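Local coordinates for Cry23AA1 (Bacillus thuringiensis, PDB 4RHZ), which binds zinc and forms a binary complex with Cry37Aa1, probably acting as a pore-forming insecticidal toxin of the aerolysin family, at residues 10-13 and 14-18. Numbering follows the deposited sequence.
Sequences INNY and MKEVY
Tyr13 carries CG anti to its own N (chi1 168°), and Val17 holds CG2 anti to its carbonyl carbon; these torsions slant the ring toward the C-terminal end of the helix, across the methyl one turn on. This is i to i+4 packing on helix 6-18, at one end of the elongated, strand-rich aerolysin-type chain. Val17 CG2 sits over one ring face as a CH-pi contact, 3.9 Å from Tyr13 CE1 and shifted toward the rim. Met14 SD lies at the ring edge, 4.1 Å from Tyr13 CD2, a Met-aromatic contact. Met14 CG packs on Ile10 CG2. Met14 and Ile10 face the sheet, where both touch Cys175 of strand 146-179. Successive backbone bonds tie the turns together; Met14 N to Ile10 O is 2.9 Å and Val17 N to Tyr13 O 2.8 Å. The Asn12 amide and Glu16 carboxylate planes are 67° apart. The bond from Asn12 ND2 to Glu16 OE2 is weak at 3.5 Å. Glu16 OE1 has a firmer partner in Tyr197 OH of helix 191-197, and the Tyr197 ring meets Tyr13 edge-to-face. Val17 CG1 covers the Tyr18 ring near its centre. One water joins the two phenol ends, lying in the plane of both rings, 3.0 Å from Tyr13 OH and 2.6 Å from Tyr18 OH.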
ATOM      1  N   ILE A  10      34.417 -15.792 -14.318  1.00 33.44           N
ATOM      2  CA  ILE A  10      35.846 -16.071 -14.392  1.00 34.23           C
ATOM      3  C   ILE A  10      36.056 -17.285 -15.314  1.00 34.09           C
ATOM      4  O   ILE A  10      36.922 -17.307 -16.142  1.00 34.39           O
ATOM      5  CB  ILE A  10      36.436 -16.391 -13.036  1.00 34.33           C
ATOM      6  CG1 ILE A  10      36.563 -15.154 -12.210  1.00 33.14           C
ATOM      7  CG2 ILE A  10      37.814 -17.021 -13.195  1.00 33.97           C
ATOM      8  CD1 ILE A  10      37.032 -13.995 -12.943  1.00 35.66           C
ATOM      9  N   ASN A  11      35.213 -18.271 -15.210  1.00 34.07           N
ATOM     10  CA  ASN A  11      35.371 -19.400 -16.080  1.00 35.38           C
ATOM     11  C   ASN A  11      35.319 -18.873 -17.535  1.00 37.37           C
ATOM     12  O   ASN A  11      36.145 -19.256 -18.381  1.00 37.69           O
ATOM     13  CB  ASN A  11      34.292 -20.430 -15.760  1.00 34.14           C
ATOM     14  CG  ASN A  11      34.399 -21.685 -16.560  1.00 33.25           C
ATOM     15  OD1 ASN A  11      34.126 -21.699 -17.772  1.00 33.63           O
ATOM     16  ND2 ASN A  11      34.710 -22.792 -15.881  1.00 31.91           N
ATOM     17  N   ASN A  12      34.394 -17.956 -17.812  1.00 37.87           N
ATOM     18  CA  ASN A  12      34.201 -17.566 -19.200  1.00 38.81           C
ATOM     19  C   ASN A  12      35.371 -16.691 -19.688  1.00 37.87           C
ATOM     20  O   ASN A  12      35.817 -16.825 -20.803  1.00 37.85           O
ATOM     21  CB  ASN A  12      32.814 -16.920 -19.462  1.00 37.68           C
ATOM     22  CG  ASN A  12      32.633 -16.482 -20.933  1.00 42.30           C
ATOM     23  OD1 ASN A  12      32.518 -17.307 -21.873  1.00 43.68           O
ATOM     24  ND2 ASN A  12      32.611 -15.170 -21.137  1.00 46.13           N
ATOM     25  N   TYR A  13      35.837 -15.811 -18.826  1.00 37.79           N
ATOM     26  CA  TYR A  13      36.964 -14.991 -19.072  1.00 38.39           C
ATOM     27  C   TYR A  13      38.216 -15.862 -19.405  1.00 39.80           C
ATOM     28  O   TYR A  13      38.911 -15.653 -20.442  1.00 39.65           O
ATOM     29  CB  TYR A  13      37.187 -14.160 -17.826  1.00 38.47           C
ATOM     30  CG  TYR A  13      38.501 -13.431 -17.801  1.00 36.67           C
ATOM     31  CD1 TYR A  13      38.604 -12.120 -18.273  1.00 36.10           C
ATOM     32  CD2 TYR A  13      39.647 -14.041 -17.282  1.00 36.64           C
ATOM     33  CE1 TYR A  13      39.808 -11.432 -18.223  1.00 36.74           C
ATOM     34  CE2 TYR A  13      40.873 -13.351 -17.223  1.00 34.73           C
ATOM     35  CZ  TYR A  13      40.946 -12.065 -17.706  1.00 36.54           C
ATOM     36  OH  TYR A  13      42.149 -11.396 -17.679  1.00 39.86           O
ATOM     37  N   MET A  14      38.474 -16.867 -18.571  1.00 38.50           N
ATOM     38  CA  MET A  14      39.617 -17.683 -18.799  1.00 37.85           C
ATOM     39  C   MET A  14      39.545 -18.393 -20.142  1.00 38.55           C
ATOM     40  O   MET A  14      40.556 -18.558 -20.801  1.00 37.81           O
ATOM     41  CB  MET A  14      39.799 -18.717 -17.697  1.00 37.03           C
ATOM     42  CG  MET A  14      40.330 -18.188 -16.403  1.00 35.28           C
ATOM     43  SD  MET A  14      41.942 -17.345 -16.461  1.00 37.14           S
ATOM     44  CE  MET A  14      42.957 -18.828 -16.577  1.00 35.11           C
ATOM     45  N   LYS A  15      38.386 -18.903 -20.508  1.00 38.71           N
ATOM     46  CA  LYS A  15      38.275 -19.613 -21.766  1.00 39.57           C
ATOM     47  C   LYS A  15      38.458 -18.660 -22.943  1.00 40.89           C
ATOM     48  O   LYS A  15      39.090 -19.019 -23.903  1.00 40.45           O
ATOM     49  CB  LYS A  15      36.968 -20.345 -21.892  1.00 38.20           C
ATOM     50  CG  LYS A  15      36.900 -21.538 -20.954  1.00 40.33           C
ATOM     51  CD  LYS A  15      35.649 -22.411 -21.128  1.00 38.00           C
ATOM     52  CE  LYS A  15      35.654 -23.491 -20.055  1.00 40.12           C
ATOM     53  NZ  LYS A  15      34.392 -24.308 -19.993  1.00 46.93           N
ATOM     54  N   GLU A  16      37.931 -17.451 -22.843  1.00 41.79           N
ATOM     55  CA  GLU A  16      37.989 -16.550 -23.961  1.00 44.22           C
ATOM     56  C   GLU A  16      39.378 -15.985 -24.140  1.00 44.55           C
ATOM     57  O   GLU A  16      39.841 -15.830 -25.276  1.00 45.51           O
ATOM     58  CB  GLU A  16      36.975 -15.395 -23.842  1.00 43.98           C
ATOM     59  CG  GLU A  16      35.526 -15.904 -24.145  1.00 47.92           C
ATOM     60  CD  GLU A  16      34.475 -14.802 -24.072  1.00 53.21           C
ATOM     61  OE1 GLU A  16      34.792 -13.669 -23.601  1.00 53.19           O
ATOM     62  OE2 GLU A  16      33.340 -15.064 -24.529  1.00 53.46           O
ATOM     63  N   VAL A  17      40.036 -15.677 -23.030  1.00 43.14           N
ATOM     64  CA  VAL A  17      41.254 -14.952 -23.095  1.00 41.51           C
ATOM     65  C   VAL A  17      42.438 -15.876 -23.402  1.00 41.51           C
ATOM     66  O   VAL A  17      43.314 -15.489 -24.192  1.00 40.52           O
ATOM     67  CB  VAL A  17      41.499 -14.170 -21.818  1.00 42.69           C
ATOM     68  CG1 VAL A  17      42.991 -13.706 -21.727  1.00 40.72           C
ATOM     69  CG2 VAL A  17      40.519 -12.960 -21.747  1.00 41.94           C
ATOM     70  N   TYR A  18      42.434 -17.075 -22.813  1.00 39.70           N
ATOM     71  CA  TYR A  18      43.562 -17.997 -22.886  1.00 39.03           C
ATOM     72  C   TYR A  18      43.298 -19.182 -23.779  1.00 39.36           C
ATOM     73  O   TYR A  18      44.210 -19.972 -24.030  1.00 40.32           O
ATOM     74  CB  TYR A  18      43.984 -18.503 -21.463  1.00 38.21           C
ATOM     75  CG  TYR A  18      44.515 -17.354 -20.640  1.00 38.65           C
ATOM     76  CD1 TYR A  18      45.708 -16.747 -20.974  1.00 34.57           C
ATOM     77  CD2 TYR A  18      43.770 -16.794 -19.610  1.00 38.03           C
ATOM     78  CE1 TYR A  18      46.182 -15.654 -20.288  1.00 35.69           C
ATOM     79  CE2 TYR A  18      44.239 -15.691 -18.924  1.00 38.73           C
ATOM     80  CZ  TYR A  18      45.469 -15.137 -19.261  1.00 37.16           C
ATOM     81  OH  TYR A  18      45.955 -14.024 -18.613  1.00 37.36           O
TER
HETATM   82  O   HOH W   1      44.498 -13.042 -16.718  1.00 43.26           O